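Local coordinates for protein hydroxylacyl-CoA dehydrogenase (Streptomyces coelicolor, PDB 5BKA) that probably takes part in the biosynthesis of the polyketide actinorhodin, as a SnoaL-like member of the NTF2 superfamily, at residues 9-14 with 81-86; 37-42 with 53-58; 93-98 with 121-126; 116-121 with 137-142. All coordinates share one frame; numbering follows the deposited sequence.

Contact 1. Residues 9-14 with 81-86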
loop_
_atom_site.group_PDB
_atom_site.type_symbol
_atom_site.label_atom_id
_atom_site.label_comp_id
_atom_site.label_asym_id
_atom_site.label_seq_id
_atom_site.Cartn_x
_atom_site.Cartn_y
_atom_site.Cartn_z
ATOM N N GLY B 9 15.291 6.170 7.797
ATOM C CA GLY B 9 14.554 7.410 7.949
ATOM C C GLY B 9 14.135 8.024 6.628
ATOM O O GLY B 9 13.050 8.594 6.514
ATOM N N LEU B 10 15.012 7.916 5.626
ATOM C CA LEU B 10 14.690 8.437 4.302
ATOM C C LEU B 10 13.532 7.674 3.668
ATOM O O LEU B 10 12.673 8.274 3.011
ATOM C CB LEU B 10 15.925 8.380 3.402
ATOM C CG LEU B 10 15.708 8.685 1.917
ATOM C CD1 LEU B 10 15.138 10.083 1.726
ATOM C CD2 LEU B 10 17.002 8.518 1.131
ATOM N N TYR B 11 13.488 6.352 3.857
ATOM C CA TYR B 11 12.443 5.549 3.227
ATOM C C TYR B 11 11.063 5.930 3.749
ATOM O O TYR B 11 10.124 6.126 2.969
ATOM C CB TYR B 11 12.712 4.062 3.453
ATOM C CG TYR B 11 11.868 3.166 2.577
ATOM C CD1 TYR B 11 12.248 2.881 1.272
ATOM C CD2 TYR B 11 10.686 2.612 3.051
ATOM C CE1 TYR B 11 11.478 2.067 0.465
ATOM C CE2 TYR B 11 9.910 1.796 2.252
ATOM C CZ TYR B 11 10.310 1.527 0.960
ATOM O OH TYR B 11 9.540 0.713 0.161
ATOM N N ALA B 12 10.922 6.036 5.072
ATOM C CA ALA B 12 9.649 6.455 5.649
ATOM C C ALA B 12 9.287 7.872 5.223
ATOM O O ALA B 12 8.108 8.189 5.027
ATOM C CB ALA B 12 9.703 6.348 7.172
ATOM N N GLU B 13 10.290 8.743 5.082
ATOM C CA GLU B 13 10.030 10.115 4.658
ATOM C C GLU B 13 9.468 10.167 3.241
ATOM O O GLU B 13 8.585 10.983 2.946
ATOM C CB GLU B 13 11.314 10.939 4.758
ATOM C CG GLU B 13 11.123 12.431 4.541
ATOM C CD GLU B 13 12.441 13.167 4.391
ATOM O OE1 GLU B 13 13.502 12.510 4.459
ATOM O OE2 GLU B 13 12.417 14.403 4.204
ATOM N N VAL B 14 9.968 9.310 2.349
ATOM C CA VAL B 14 9.456 9.288 0.981
ATOM C C VAL B 14 8.033 8.739 0.949
ATOM O O VAL B 14 7.166 9.267 0.244
ATOM C CB VAL B 14 10.400 8.486 0.066
ATOM C CG1 VAL B 14 9.767 8.268 -1.301
ATOM C CG2 VAL B 14 11.734 9.205 -0.076
ATOM N N ASP B 81 3.008 1.217 -4.403
ATOM C CA ASP B 81 3.534 0.024 -3.752
ATOM C C ASP B 81 4.987 -0.190 -4.150
ATOM O O ASP B 81 5.405 0.179 -5.250
ATOM C CB ASP B 81 2.719 -1.222 -4.111
ATOM C CG ASP B 81 2.739 -2.268 -3.013
ATOM O OD1 ASP B 81 2.153 -2.013 -1.943
ATOM O OD2 ASP B 81 3.339 -3.344 -3.219
ATOM N N HIS B 82 5.738 -0.813 -3.239
ATOM C CA HIS B 82 7.105 -1.272 -3.496
ATOM C C HIS B 82 8.007 -0.134 -3.974
ATOM O O HIS B 82 8.700 -0.243 -4.986
ATOM C CB HIS B 82 7.111 -2.432 -4.493
ATOM C CG HIS B 82 6.707 -3.742 -3.893
ATOM N ND1 HIS B 82 6.994 -4.084 -2.590
ATOM C CD2 HIS B 82 6.035 -4.793 -4.420
ATOM C CE1 HIS B 82 6.517 -5.291 -2.339
ATOM N NE2 HIS B 82 5.929 -5.742 -3.431
ATOM N N THR B 83 7.985 0.971 -3.234
ATOM C CA THR B 83 8.921 2.056 -3.492
ATOM C C THR B 83 10.349 1.566 -3.296
ATOM O O THR B 83 10.660 0.899 -2.304
ATOM C CB THR B 83 8.626 3.237 -2.565
ATOM O OG1 THR B 83 7.320 3.754 -2.849
ATOM C CG2 THR B 83 9.653 4.342 -2.757
ATOM N N ALA B 84 11.219 1.883 -4.254
ATOM C CA ALA B 84 12.625 1.497 -4.199
ATOM C C ALA B 84 13.472 2.735 -4.445
ATOM O O ALA B 84 13.335 3.384 -5.487
ATOM C CB ALA B 84 12.942 0.408 -5.229
ATOM N N LEU B 85 14.341 3.061 -3.491
ATOM C CA LEU B 85 15.138 4.277 -3.520
ATOM C C LEU B 85 16.612 3.982 -3.759
ATOM O O LEU B 85 17.108 2.885 -3.490
ATOM C CB LEU B 85 14.986 5.060 -2.212
ATOM C CG LEU B 85 13.574 5.358 -1.714
ATOM C CD1 LEU B 85 13.634 6.012 -0.344
ATOM C CD2 LEU B 85 12.837 6.246 -2.702
ATOM N N SER B 86 17.303 4.989 -4.284
ATOM C CA SER B 86 18.734 4.932 -4.545
ATOM C C SER B 86 19.233 6.362 -4.698
ATOM O O SER B 86 18.482 7.252 -5.113
ATOM C CB SER B 86 19.068 4.102 -5.790
ATOM O OG SER B 86 18.484 4.665 -6.950
HETATM O O HOH W 1 6.977 -0.131 -0.310
#
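In the NTF2-like fold a long helix packs against a curved mixed beta-sheet, and here the first turn of helix 10-26 meets strand 74-87, the outermost strand at its end of the sheet within the chain. The apolar part centres on L85, whose two methyls reach toward the helix. L85 CD1 meets V14 CG2 tip to tip at 3.7 Å and also lies 3.8 Å from Y11 CD1, while L10 crosses it obliquely, its CG 4.1 Å from L85 CD1. Branched aliphatic chains suit this place because one forked end can touch several helix residues at once. T83 turns its CG2 methyl toward V14, and its hydroxyl is occupied by S97 on the adjacent strand.

The polar part belongs to Y11. With CG anti to the backbone N (chi1 -167°), the ring passes obliquely by L85 and carries its hydroxyl to the backbone of T83. L15 of the second subunit packs on Y11 from outside the chain. A water donates to Y11 OH at 2.7 Å and weakly accepts from T83 N. The phenol in turn donates to the strand: Y11 OH lies 2.7 Å from T83 O, in the carbonyl plane and on a lone pair.

Contact 2. Residues 37-42 with 53-58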
loop_
_atom_site.group_PDB
_atom_site.type_symbol
_atom_site.label_atom_id
_atom_site.label_comp_id
_atom_site.label_asym_id
_atom_site.label_seq_id
_atom_site.Cartn_x
_atom_site.Cartn_y
_atom_site.Cartn_z
ATOM N N PHE B 37 6.253 19.418 -6.506
ATOM C CA PHE B 37 7.275 19.410 -7.542
ATOM C C PHE B 37 8.180 20.627 -7.405
ATOM O O PHE B 37 7.834 21.623 -6.767
ATOM C CB PHE B 37 6.640 19.426 -8.935
ATOM C CG PHE B 37 6.135 18.094 -9.403
ATOM C CD1 PHE B 37 4.963 17.563 -8.893
ATOM C CD2 PHE B 37 6.816 17.388 -10.380
ATOM C CE1 PHE B 37 4.490 16.342 -9.335
ATOM C CE2 PHE B 37 6.348 16.167 -10.827
ATOM C CZ PHE B 37 5.182 15.645 -10.306
ATOM N N THR B 38 9.354 20.535 -8.023
ATOM C CA THR B 38 10.168 21.725 -8.208
ATOM C C THR B 38 9.453 22.681 -9.160
ATOM O O THR B 38 8.548 22.294 -9.905
ATOM C CB THR B 38 11.548 21.365 -8.761
ATOM O OG1 THR B 38 11.404 20.473 -9.873
ATOM C CG2 THR B 38 12.398 20.700 -7.689
ATOM N N GLU B 39 9.867 23.951 -9.130
ATOM C CA GLU B 39 9.201 24.946 -9.963
ATOM C C GLU B 39 9.450 24.719 -11.448
ATOM O O GLU B 39 8.663 25.189 -12.275
ATOM C CB GLU B 39 9.632 26.357 -9.561
ATOM C CG GLU B 39 8.774 26.956 -8.457
ATOM C CD GLU B 39 7.601 27.755 -8.997
ATOM O OE1 GLU B 39 7.367 27.712 -10.223
ATOM O OE2 GLU B 39 6.907 28.417 -8.196
ATOM N N ASP B 40 10.527 24.019 -11.808
ATOM C CA ASP B 40 10.716 23.514 -13.161
ATOM C C ASP B 40 10.281 22.058 -13.280
ATOM O O ASP B 40 10.838 21.307 -14.086
ATOM C CB ASP B 40 12.173 23.672 -13.598
ATOM C CG ASP B 40 13.148 23.041 -12.623
ATOM O OD1 ASP B 40 12.705 22.559 -11.560
ATOM O OD2 ASP B 40 14.360 23.025 -12.922
ATOM N N GLY B 41 9.297 21.649 -12.478
ATOM C CA GLY B 41 8.868 20.266 -12.409
ATOM C C GLY B 41 8.528 19.655 -13.747
ATOM O O GLY B 41 7.947 20.315 -14.608
ATOM N N GLU B 42 8.890 18.392 -13.923
ATOM C CA GLU B 42 8.698 17.672 -15.171
ATOM C C GLU B 42 7.744 16.514 -14.910
ATOM O O GLU B 42 7.969 15.714 -13.995
ATOM C CB GLU B 42 10.062 17.181 -15.669
ATOM C CG GLU B 42 10.107 16.511 -17.017
ATOM C CD GLU B 42 11.276 16.990 -17.843
ATOM O OE1 GLU B 42 11.642 16.303 -18.814
ATOM O OE2 GLU B 42 11.826 18.063 -17.518
ATOM N N HIS B 53 5.759 20.847 -18.099
ATOM C CA HIS B 53 6.831 21.537 -17.400
ATOM C C HIS B 53 6.260 22.655 -16.538
ATOM O O HIS B 53 5.245 23.267 -16.879
ATOM C CB HIS B 53 7.866 22.092 -18.384
ATOM C CG HIS B 53 8.641 21.028 -19.098
ATOM N ND1 HIS B 53 8.236 20.492 -20.302
ATOM C CD2 HIS B 53 9.789 20.390 -18.770
ATOM C CE1 HIS B 53 9.103 19.573 -20.687
ATOM N NE2 HIS B 53 10.055 19.491 -19.776
ATOM N N THR B 54 6.930 22.897 -15.407
ATOM C CA THR B 54 6.558 23.887 -14.396
ATOM C C THR B 54 5.240 23.545 -13.711
ATOM O O THR B 54 4.433 22.771 -14.237
ATOM C CB THR B 54 6.480 25.299 -14.993
ATOM O OG1 THR B 54 5.287 25.428 -15.778
ATOM C CG2 THR B 54 7.702 25.600 -15.857
ATOM N N ARG B 55 5.029 24.113 -12.521
ATOM C CA ARG B 55 3.826 23.822 -11.745
ATOM C C ARG B 55 2.564 24.217 -12.501
ATOM O O ARG B 55 1.561 23.495 -12.469
ATOM C CB ARG B 55 3.898 24.526 -10.390
ATOM C CG ARG B 55 4.970 23.940 -9.489
ATOM C CD ARG B 55 5.068 24.657 -8.155
ATOM N NE ARG B 55 6.133 24.085 -7.336
ATOM C CZ ARG B 55 6.693 24.696 -6.297
ATOM N NH1 ARG B 55 6.288 25.908 -5.940
ATOM N NH2 ARG B 55 7.657 24.094 -5.614
ATOM N N ALA B 56 2.587 25.372 -13.170
ATOM C CA ALA B 56 1.428 25.797 -13.947
ATOM C C ALA B 56 1.142 24.821 -15.083
ATOM O O ALA B 56 -0.021 24.519 -15.375
ATOM C CB ALA B 56 1.648 27.208 -14.492
ATOM N N GLY B 57 2.194 24.328 -15.742
ATOM C CA GLY B 57 2.004 23.328 -16.781
ATOM C C GLY B 57 1.469 22.017 -16.238
ATOM O O GLY B 57 0.618 21.378 -16.862
ATOM N N ILE B 58 1.964 21.593 -15.075
ATOM C CA ILE B 58 1.472 20.367 -14.456
ATOM C C ILE B 58 0.014 20.531 -14.046
ATOM O O ILE B 58 -0.810 19.632 -14.257
ATOM C CB ILE B 58 2.361 19.971 -13.263
ATOM C CG1 ILE B 58 3.774 19.653 -13.745
ATOM C CG2 ILE B 58 1.768 18.776 -12.524
ATOM C CD1 ILE B 58 4.762 19.388 -12.635
#
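The start of helix 54-67 fits against a chain corner of the NTF2-like domain, a type I beta turn from T38 to G41 that joins strand 37-38 to strand 41-44. E42 and H53 form an antiparallel, non-hydrogen-bonded pair, and just beyond it T54 N gives a weak bond to G41 O (2.9 Å). T54, near the start of the helix, forms an ST motif: its OG1 accepts from the amide three residues on, G57 N, at 3.3 Å.

R55 crosses the corner. Extended from CG to NE, it brings its guanidinium edge-on to one backbone oxygen, so that F37 O accepts from both R55 NE (3.0 Å) and R55 NH2 (2.7 Å). The flat, multi-donor group suits this role, and the double grip should restrain its rotation. E39 lays CG over one guanidinium face, and the bend at chi2 turns its carboxylate toward R55; the salt bridge of E39 OE2 to R55 NH1, 3.4 Å, is purely electrostatic, with the oxygen well out of plane.

Beneath the corner the contact is apolar and buried. G41, lacking a side chain, allows I58 to pass close by, and Y33 meets the F37 ring edge-to-face. I58 CD1 makes a CH-pi contact over one face of the F37 ring, offset toward its rim and 3.6 Å from F37 CD2.

Contact 3. Residues 93-98 with 121-126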
loop_
_atom_site.group_PDB
_atom_site.type_symbol
_atom_site.label_atom_id
_atom_site.label_comp_id
_atom_site.label_asym_id
_atom_site.label_seq_id
_atom_site.Cartn_x
_atom_site.Cartn_y
_atom_site.Cartn_z
ATOM N N ILE B 93 17.500 11.687 -5.397
ATOM C CA ILE B 93 16.980 10.384 -5.002
ATOM C C ILE B 93 16.144 9.858 -6.156
ATOM O O ILE B 93 15.163 10.494 -6.564
ATOM C CB ILE B 93 16.154 10.466 -3.712
ATOM C CG1 ILE B 93 16.999 11.059 -2.578
ATOM C CG2 ILE B 93 15.628 9.087 -3.325
ATOM C CD1 ILE B 93 18.287 10.307 -2.311
ATOM N N THR B 94 16.546 8.711 -6.698
ATOM C CA THR B 94 15.803 8.049 -7.760
ATOM C C THR B 94 14.731 7.198 -7.081
ATOM O O THR B 94 15.052 6.388 -6.206
ATOM C CB THR B 94 16.737 7.139 -8.555
ATOM O OG1 THR B 94 17.640 6.500 -7.631
ATOM C CG2 THR B 94 17.638 8.030 -9.424
ATOM N N ALA B 95 13.471 7.363 -7.459
ATOM C CA ALA B 95 12.440 6.516 -6.874
ATOM C C ALA B 95 11.652 5.809 -7.967
ATOM O O ALA B 95 11.259 6.429 -8.962
ATOM C CB ALA B 95 11.498 7.319 -5.974
ATOM N N THR B 96 11.432 4.510 -7.779
ATOM C CA THR B 96 10.593 3.714 -8.667
ATOM C C THR B 96 9.538 3.005 -7.832
ATOM O O THR B 96 9.874 2.284 -6.887
ATOM C CB THR B 96 11.419 2.692 -9.454
ATOM O OG1 THR B 96 12.402 3.371 -10.244
ATOM C CG2 THR B 96 10.516 1.878 -10.373
ATOM N N SER B 97 8.270 3.206 -8.180
ATOM C CA SER B 97 7.159 2.626 -7.442
ATOM C C SER B 97 6.148 2.025 -8.405
ATOM O O SER B 97 6.010 2.470 -9.547
ATOM C CB SER B 97 6.459 3.669 -6.556
ATOM O OG SER B 97 7.390 4.345 -5.733
ATOM N N TYR B 98 5.447 1.001 -7.930
ATOM C CA TYR B 98 4.251 0.532 -8.607
ATOM C C TYR B 98 3.114 1.504 -8.335
ATOM O O TYR B 98 3.033 2.109 -7.262
ATOM C CB TYR B 98 3.849 -0.864 -8.123
ATOM C CG TYR B 98 4.836 -1.975 -8.414
ATOM C CD1 TYR B 98 5.929 -1.772 -9.246
ATOM C CD2 TYR B 98 4.668 -3.231 -7.849
ATOM C CE1 TYR B 98 6.826 -2.794 -9.506
ATOM C CE2 TYR B 98 5.556 -4.254 -8.100
ATOM C CZ TYR B 98 6.632 -4.034 -8.929
ATOM O OH TYR B 98 7.513 -5.059 -9.176
ATOM N N ASP B 121 10.554 8.482 -10.411
ATOM C CA ASP B 121 10.631 9.792 -9.786
ATOM C C ASP B 121 12.080 10.196 -9.558
ATOM O O ASP B 121 12.947 9.348 -9.324
ATOM C CB ASP B 121 9.887 9.811 -8.447
ATOM C CG ASP B 121 8.389 9.977 -8.608
ATOM O OD1 ASP B 121 7.935 10.262 -9.735
ATOM O OD2 ASP B 121 7.668 9.829 -7.600
ATOM N N VAL B 122 12.324 11.503 -9.620
ATOM C CA VAL B 122 13.589 12.099 -9.209
ATOM C C VAL B 122 13.282 13.100 -8.099
ATOM O O VAL B 122 12.611 14.113 -8.339
ATOM C CB VAL B 122 14.311 12.772 -10.387
ATOM C CG1 VAL B 122 15.603 13.423 -9.903
ATOM C CG2 VAL B 122 14.600 11.768 -11.483
ATOM N N LEU B 123 13.769 12.808 -6.892
ATOM C CA LEU B 123 13.509 13.596 -5.696
ATOM C C LEU B 123 14.739 14.417 -5.339
ATOM O O LEU B 123 15.868 13.942 -5.482
ATOM C CB LEU B 123 13.112 12.690 -4.534
ATOM C CG LEU B 123 11.730 12.037 -4.632
ATOM C CD1 LEU B 123 11.627 10.827 -3.718
ATOM C CD2 LEU B 123 10.646 13.051 -4.310
ATOM N N VAL B 124 14.521 15.638 -4.848
ATOM C CA VAL B 124 15.620 16.486 -4.412
ATOM C C VAL B 124 15.329 17.034 -3.023
ATOM O O VAL B 124 14.187 17.084 -2.563
ATOM C CB VAL B 124 15.899 17.656 -5.384
ATOM C CG1 VAL B 124 16.361 17.147 -6.738
ATOM C CG2 VAL B 124 14.678 18.552 -5.522
ATOM N N ARG B 125 16.412 17.448 -2.358
ATOM C CA ARG B 125 16.371 17.857 -0.968
ATOM C C ARG B 125 16.459 19.389 -0.936
ATOM O O ARG B 125 15.424 20.059 -1.043
ATOM C CB ARG B 125 17.497 17.142 -0.213
ATOM C CG ARG B 125 17.862 17.623 1.169
ATOM C CD ARG B 125 16.889 17.144 2.202
ATOM N NE ARG B 125 16.951 15.701 2.404
ATOM C CZ ARG B 125 16.001 15.021 3.032
ATOM N NH1 ARG B 125 14.960 15.674 3.512
ATOM N NH2 ARG B 125 16.091 13.710 3.201
ATOM N N GLY B 126 17.639 19.961 -0.823
ATOM C CA GLY B 126 17.775 21.403 -0.844
ATOM C C GLY B 126 18.230 21.956 0.494
ATOM O O GLY B 126 18.615 21.227 1.413
#
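Strands 93-98 and 121-124 run antiparallel with their axes 4.7 Å apart, and two hydrogen-bonded pairs, I93 with L123 and A95 with D121, flank the non-hydrogen-bonded pair T94 with V122. Each hydrogen-bonded pair closes a two-bond ring. I93 N to L123 O measures 2.8 Å, and the return bond from L123 N to I93 O is equally straight, at 172°. In the second ring D121 N reaches A95 O at 2.6 Å in the carbonyl plane, whereas A95 N approaches D121 O from above its plane.

The side chains of I93, A95, D121 and L123 share one face of the sheet. I93 CB and L123 CB stand 3.9 Å apart, with the end of I93 leading away from its partner, while L123 CD1 comes within 4.2 Å of A95 CB. The small methyl of A95 suits a buried position beside both D121 CB and L123 CD1. D121 is also buried, but its OD2 forms a salt bridge with R136 NH2 and accepts a weak hydrogen bond from Y18 OH.

This face lies under helix 10-26, where V14 and F17 touch L123 and Y18 touches A95. The hairpin lies inside the sheet: strand 74-87 flanks 93-105 on one side, T94 OG1 bonding to S86 O, and strand 132-140 flanks 112-124 on the other.

Contact 4. Residues 116-121 with 137-142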
loop_
_atom_site.group_PDB
_atom_site.type_symbol
_atom_site.label_atom_id
_atom_site.label_comp_id
_atom_site.label_asym_id
_atom_site.label_seq_id
_atom_site.Cartn_x
_atom_site.Cartn_y
_atom_site.Cartn_z
ATOM N N SER B 116 -2.233 -0.147 -14.563
ATOM C CA SER B 116 -1.127 -0.494 -13.681
ATOM C C SER B 116 0.126 0.178 -14.228
ATOM O O SER B 116 0.419 0.071 -15.422
ATOM C CB SER B 116 -0.954 -2.014 -13.610
ATOM O OG SER B 116 0.222 -2.393 -12.916
ATOM N N CYS B 117 0.854 0.884 -13.366
ATOM C CA CYS B 117 1.901 1.783 -13.827
ATOM C C CYS B 117 3.188 1.602 -13.034
ATOM O O CYS B 117 3.193 1.115 -11.901
ATOM C CB CYS B 117 1.469 3.257 -13.728
ATOM S SG CYS B 117 -0.242 3.594 -14.182
ATOM N N LEU B 118 4.285 2.020 -13.661
ATOM C CA LEU B 118 5.560 2.249 -12.997
ATOM C C LEU B 118 5.763 3.754 -12.890
ATOM O O LEU B 118 5.576 4.477 -13.873
ATOM C CB LEU B 118 6.715 1.612 -13.772
ATOM C CG LEU B 118 6.965 0.111 -13.604
ATOM C CD1 LEU B 118 8.188 -0.315 -14.397
ATOM C CD2 LEU B 118 7.133 -0.245 -12.141
ATOM N N VAL B 119 6.134 4.223 -11.704
ATOM C CA VAL B 119 6.335 5.644 -11.446
ATOM C C VAL B 119 7.824 5.874 -11.222
ATOM O O VAL B 119 8.381 5.443 -10.206
ATOM C CB VAL B 119 5.512 6.128 -10.245
ATOM C CG1 VAL B 119 5.742 7.612 -10.011
ATOM C CG2 VAL B 119 4.035 5.844 -10.469
ATOM N N HIS B 120 8.466 6.554 -12.168
ATOM C CA HIS B 120 9.888 6.868 -12.095
ATOM C C HIS B 120 10.037 8.309 -11.623
ATOM O O HIS B 120 9.694 9.248 -12.351
ATOM C CB HIS B 120 10.563 6.661 -13.448
ATOM C CG HIS B 120 10.410 5.275 -13.989
ATOM N ND1 HIS B 120 11.172 4.216 -13.545
ATOM C CD2 HIS B 120 9.582 4.771 -14.936
ATOM C CE1 HIS B 120 10.822 3.120 -14.193
ATOM N NE2 HIS B 120 9.859 3.429 -15.044
ATOM N N ASP B 121 10.554 8.482 -10.411
ATOM C CA ASP B 121 10.631 9.792 -9.786
ATOM C C ASP B 121 12.080 10.196 -9.558
ATOM O O ASP B 121 12.947 9.348 -9.324
ATOM C CB ASP B 121 9.887 9.811 -8.447
ATOM C CG ASP B 121 8.389 9.977 -8.608
ATOM O OD1 ASP B 121 7.935 10.262 -9.735
ATOM O OD2 ASP B 121 7.668 9.829 -7.600
ATOM N N HIS B 137 8.000 10.310 -14.387
ATOM C CA HIS B 137 7.708 9.651 -15.654
ATOM C C HIS B 137 6.890 8.400 -15.371
ATOM O O HIS B 137 7.342 7.512 -14.640
ATOM C CB HIS B 137 8.996 9.309 -16.405
ATOM C CG HIS B 137 9.788 10.511 -16.813
ATOM N ND1 HIS B 137 11.123 10.445 -17.150
ATOM C CD2 HIS B 137 9.433 11.813 -16.934
ATOM C CE1 HIS B 137 11.556 11.654 -17.464
ATOM N NE2 HIS B 137 10.551 12.501 -17.341
ATOM N N VAL B 138 5.694 8.330 -15.948
ATOM C CA VAL B 138 4.765 7.228 -15.721
ATOM C C VAL B 138 4.672 6.396 -16.991
ATOM O O VAL B 138 4.405 6.930 -18.075
ATOM C CB VAL B 138 3.377 7.739 -15.298
ATOM C CG1 VAL B 138 2.438 6.572 -15.033
ATOM C CG2 VAL B 138 3.489 8.633 -14.071
ATOM N N THR B 139 4.899 5.092 -16.856
ATOM C CA THR B 139 4.714 4.139 -17.939
ATOM C C THR B 139 3.584 3.179 -17.586
ATOM O O THR B 139 3.290 2.950 -16.410
ATOM C CB THR B 139 5.999 3.351 -18.220
ATOM O OG1 THR B 139 6.396 2.641 -17.041
ATOM C CG2 THR B 139 7.117 4.292 -18.642
ATOM N N HIS B 140 2.958 2.614 -18.612
ATOM C CA HIS B 140 1.800 1.746 -18.443
ATOM C C HIS B 140 2.210 0.305 -18.708
ATOM O O HIS B 140 2.830 0.009 -19.735
ATOM C CB HIS B 140 0.664 2.158 -19.381
ATOM C CG HIS B 140 0.210 3.572 -19.193
ATOM N ND1 HIS B 140 -0.121 4.090 -17.960
ATOM C CD2 HIS B 140 0.029 4.576 -20.084
ATOM C CE1 HIS B 140 -0.485 5.353 -18.098
ATOM N NE2 HIS B 140 -0.403 5.672 -19.376
ATOM N N ASP B 141 1.858 -0.587 -17.777
ATOM C CA ASP B 141 2.301 -1.974 -17.869
ATOM C C ASP B 141 1.692 -2.691 -19.067
ATOM O O ASP B 141 2.279 -3.655 -19.571
ATOM C CB ASP B 141 1.964 -2.719 -16.577
ATOM C CG ASP B 141 2.878 -2.336 -15.426
ATOM O OD1 ASP B 141 3.993 -1.835 -15.687
ATOM O OD2 ASP B 141 2.483 -2.537 -14.257
ATOM N N HIS B 142 0.530 -2.246 -19.536
ATOM C CA HIS B 142 -0.122 -2.867 -20.681
ATOM C C HIS B 142 0.359 -2.305 -22.014
ATOM O O HIS B 142 -0.050 -2.809 -23.065
ATOM C CB HIS B 142 -1.643 -2.714 -20.573
ATOM C CG HIS B 142 -2.122 -1.301 -20.694
ATOM N ND1 HIS B 142 -1.969 -0.374 -19.686
ATOM C CD2 HIS B 142 -2.759 -0.660 -21.701
ATOM C CE1 HIS B 142 -2.487 0.780 -20.069
ATOM N NE2 HIS B 142 -2.974 0.632 -21.289
HETATM O O HOH W 2 -2.576 -1.399 -17.110
HETATM O O HOH W 3 3.452 -1.410 -11.900
#
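This is an antiparallel beta-hairpin contact in the middle of the NTF2-like sheet, pairing strand 112-124 with strand 132-140 and continuing into the C-terminal tail. Two hydrogen-bonded pairs, L118 with T139 and H120 with H137, alternate with the non-hydrogen-bonded pairs C117 with H140 and V119 with V138. H137 N to H120 O and its return bond both measure 2.9 Å; the L118-T139 pair is longer, L118 N lying 3.1 Å from T139 O and above that carbonyl's plane.

Past the strand end D141 adds one more backbone bond. Its N donates to S116 O at 2.8 Å, nearly along the C=O axis, while its side chain folds back so that S116 OG gives a 2.6 Å bond to the anti lone pair of D141 OD2. A water bridges C117 O and the same OD2. A short serine hydroxyl, placed anti to its backbone N, suits this tight pairing. The remaining oxygen, D141 OD1, makes a salt bridge to R77 of the second subunit, which probably helps keep the carboxylate ionised.

On the face bearing C117 and V138, C117 CB packs 3.7 Å from V138 CG1, and C117 SG meets the H140 ring at its edge. H140 ND1 is buried here without a partner.

Strand 93-105 flanks 112-124, with L118 touching Y98, and strand 41-44 flanks 132-140, where H137 packs on R44.

How the contacts relate
All four contacts reach one sheet, and all are partly buried. Contacts 3 and 4 use successive parts of strand 112-124 and share D121; they are chiefly backbone ladders between interior strands of the sheet, and S97 O accepts from V119 N between them. Contact 1 closes one end, setting a helix on the outermost strand through aliphatic side chains and one phenol; its L85 CD2 packs on A95 CB of contact 3. Contact 2, at the other end and more exposed, depends on charge and helix-start chemistry over a small aromatic-aliphatic base. Its centre lies about 22 Å from that of contact 1. The second subunit touches contacts 1, 3 and 4, whereas no other chain of the assembly touches contact 2.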